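Local coordinates for protein thiol-disulfide isomerase and thioredoxins (Corynebacterium glutamicum, PDB 3LOR) that probably acts as a thioredoxin-like oxidoreductase or disulfide isomerase, and can bind calcium, at residues F38-P43 with P82-V87. Residues are numbered along the deposited sequence; the frame is centred on the assembly and turned at random.
Sequences FQMLCP and PEALKV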
loop_
_atom_site.group_PDB
_atom_site.type_symbol
_atom_site.label_atom_id
_atom_site.label_comp_id
_atom_site.label_asym_id
_atom_site.label_seq_id
_atom_site.Cartn_x
_atom_site.Cartn_y
_atom_site.Cartn_z
ATOM N N PHE A 38 -11.109 16.115 13.096
ATOM C CA PHE A 38 -10.096 16.419 12.126
ATOM C C PHE A 38 -9.820 17.884 11.895
ATOM O O PHE A 38 -10.599 18.716 12.229
ATOM C CB PHE A 38 -10.409 15.751 10.803
ATOM C CG PHE A 38 -11.512 16.384 10.062
ATOM C CD1 PHE A 38 -11.256 17.128 8.961
ATOM C CD2 PHE A 38 -12.805 16.246 10.476
ATOM C CE1 PHE A 38 -12.255 17.696 8.303
ATOM C CE2 PHE A 38 -13.798 16.818 9.812
ATOM C CZ PHE A 38 -13.541 17.545 8.733
ATOM N N GLN A 39 -8.688 18.155 11.287
ATOM C CA GLN A 39 -8.400 19.445 10.707
ATOM C C GLN A 39 -8.209 19.217 9.222
ATOM O O GLN A 39 -7.625 18.253 8.831
ATOM C CB GLN A 39 -7.169 20.104 11.335
ATOM C CG GLN A 39 -7.454 20.948 12.526
ATOM C CD GLN A 39 -6.261 21.641 13.118
ATOM O OE1 GLN A 39 -6.417 22.576 13.838
ATOM N NE2 GLN A 39 -5.084 21.188 12.815
HETATM N N MSE A 40 -8.714 20.109 8.402
HETATM C CA MSE A 40 -8.621 19.954 6.965
HETATM C C MSE A 40 -7.206 19.977 6.422
HETATM O O MSE A 40 -6.966 19.497 5.377
HETATM C CB MSE A 40 -9.525 20.931 6.218
HETATM C CG MSE A 40 -9.331 22.386 6.526
HETATM SE SE MSE A 40 -10.447 23.571 5.598
HETATM C CE MSE A 40 -9.903 23.130 3.901
ATOM N N LEU A 41 -6.292 20.583 7.149
ATOM C CA LEU A 41 -4.922 20.707 6.717
ATOM C C LEU A 41 -3.918 19.875 7.483
ATOM O O LEU A 41 -2.770 20.144 7.434
ATOM C CB LEU A 41 -4.471 22.158 6.651
ATOM C CG LEU A 41 -5.160 23.089 5.674
ATOM C CD1 LEU A 41 -4.858 24.495 5.831
ATOM C CD2 LEU A 41 -5.051 22.664 4.271
ATOM N N CYS A 42 -4.367 18.869 8.185
ATOM C CA CYS A 42 -3.507 17.998 8.925
ATOM C C CYS A 42 -3.281 16.745 8.103
ATOM O O CYS A 42 -4.188 16.152 7.619
ATOM C CB CYS A 42 -4.133 17.685 10.274
ATOM S SG CYS A 42 -3.619 16.204 10.994
ATOM N N PRO A 43 -2.033 16.379 7.942
ATOM C CA PRO A 43 -1.655 15.278 7.078
ATOM C C PRO A 43 -2.232 13.963 7.525
ATOM O O PRO A 43 -2.629 13.196 6.705
ATOM C CB PRO A 43 -0.148 15.252 7.210
ATOM C CG PRO A 43 0.204 16.554 7.651
ATOM C CD PRO A 43 -0.861 17.037 8.503
ATOM N N PRO A 82 -15.098 27.724 8.006
ATOM C CA PRO A 82 -16.193 26.901 7.562
ATOM C C PRO A 82 -16.378 26.960 6.066
ATOM O O PRO A 82 -16.754 25.971 5.527
ATOM C CB PRO A 82 -17.364 27.492 8.303
ATOM C CG PRO A 82 -16.795 27.953 9.537
ATOM C CD PRO A 82 -15.422 28.377 9.273
ATOM N N GLU A 83 -16.127 28.084 5.427
ATOM C CA GLU A 83 -16.166 28.168 3.975
ATOM C C GLU A 83 -15.119 27.323 3.293
ATOM O O GLU A 83 -15.394 26.650 2.350
ATOM C CB GLU A 83 -16.020 29.600 3.521
ATOM N N ALA A 84 -13.910 27.361 3.814
ATOM C CA ALA A 84 -12.822 26.520 3.356
ATOM C C ALA A 84 -13.125 25.048 3.572
ATOM O O ALA A 84 -12.791 24.242 2.778
ATOM C CB ALA A 84 -11.585 26.883 4.038
ATOM N N LEU A 85 -13.768 24.732 4.668
ATOM C CA LEU A 85 -14.193 23.390 4.947
ATOM C C LEU A 85 -15.185 22.878 3.930
ATOM O O LEU A 85 -15.153 21.746 3.581
ATOM C CB LEU A 85 -14.819 23.323 6.315
ATOM C CG LEU A 85 -14.860 22.101 7.218
ATOM C CD1 LEU A 85 -16.145 22.033 7.908
ATOM C CD2 LEU A 85 -14.417 20.792 6.713
ATOM N N LYS A 86 -16.076 23.732 3.488
ATOM C CA LYS A 86 -17.054 23.332 2.523
ATOM C C LYS A 86 -16.416 22.921 1.225
ATOM O O LYS A 86 -16.860 22.023 0.591
ATOM C CB LYS A 86 -18.046 24.428 2.300
ATOM C CG LYS A 86 -19.216 24.363 3.212
ATOM C CD LYS A 86 -19.739 25.710 3.498
ATOM C CE LYS A 86 -21.112 25.637 4.017
ATOM N NZ LYS A 86 -21.497 26.937 4.546
ATOM N N VAL A 87 -15.377 23.623 0.847
ATOM C CA VAL A 87 -14.558 23.277 -0.291
ATOM C C VAL A 87 -13.782 21.989 -0.112
ATOM O O VAL A 87 -13.681 21.230 -1.006
ATOM C CB VAL A 87 -13.612 24.401 -0.693
ATOM C CG1 VAL A 87 -12.823 23.984 -1.841
ATOM C CG2 VAL A 87 -14.362 25.626 -1.004
#
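Met40, modelled as selenomethionine, lays the end of its side chain over the Ala84–Leu85 peptide of helix 82-91, a contact between the loop that carries the probable CxxC redox motif of a thioredoxin-like fold and a neighbouring helix. In this fold the loop after strand 32-38 leads into helix 43-59, and Cys42 stands at the N-cap of that helix as the first cysteine of the motif, completed by Cys45. The example illustrates how such a loop can rest on a helix through apolar side chains, one of them lying over a backbone peptide, without polar bonds between the two segments.

With chi1 at 56°, CG of Met40 lies between its own N and C, and an extended chi2 carries the chain straight out to the helix. There SE of Met40 sits 3.6 Å from Leu85 N and 3.8 Å from Ala84 CB. The bend at chi3 (-60°) then turns the methyl along the backbone, bringing CE of Met40 to 3.3 Å from Ala84 O. The loop is held by other means as well: Met40 N is hydrogen-bonded to His71 NE2, and a type I turn from Gln39 to Cys42 brings the chain round to the helix start. Leu41 packs against Met40 of the second subunit, and Ala84 meets Val79 of that subunit, placing this buried contact close to a subunit interface.

A second, lighter touch comes from the end of the strand. Phe38, whose ring also meets that of His71, reaches Leu85 with CZ and CE1; Leu85 also packs on Val98 and Val100 of strand 98-101. The ring and the leucine approach obliquely, and the nearest atoms are Phe38 CZ and Leu85 CD2, 3.9 Å apart.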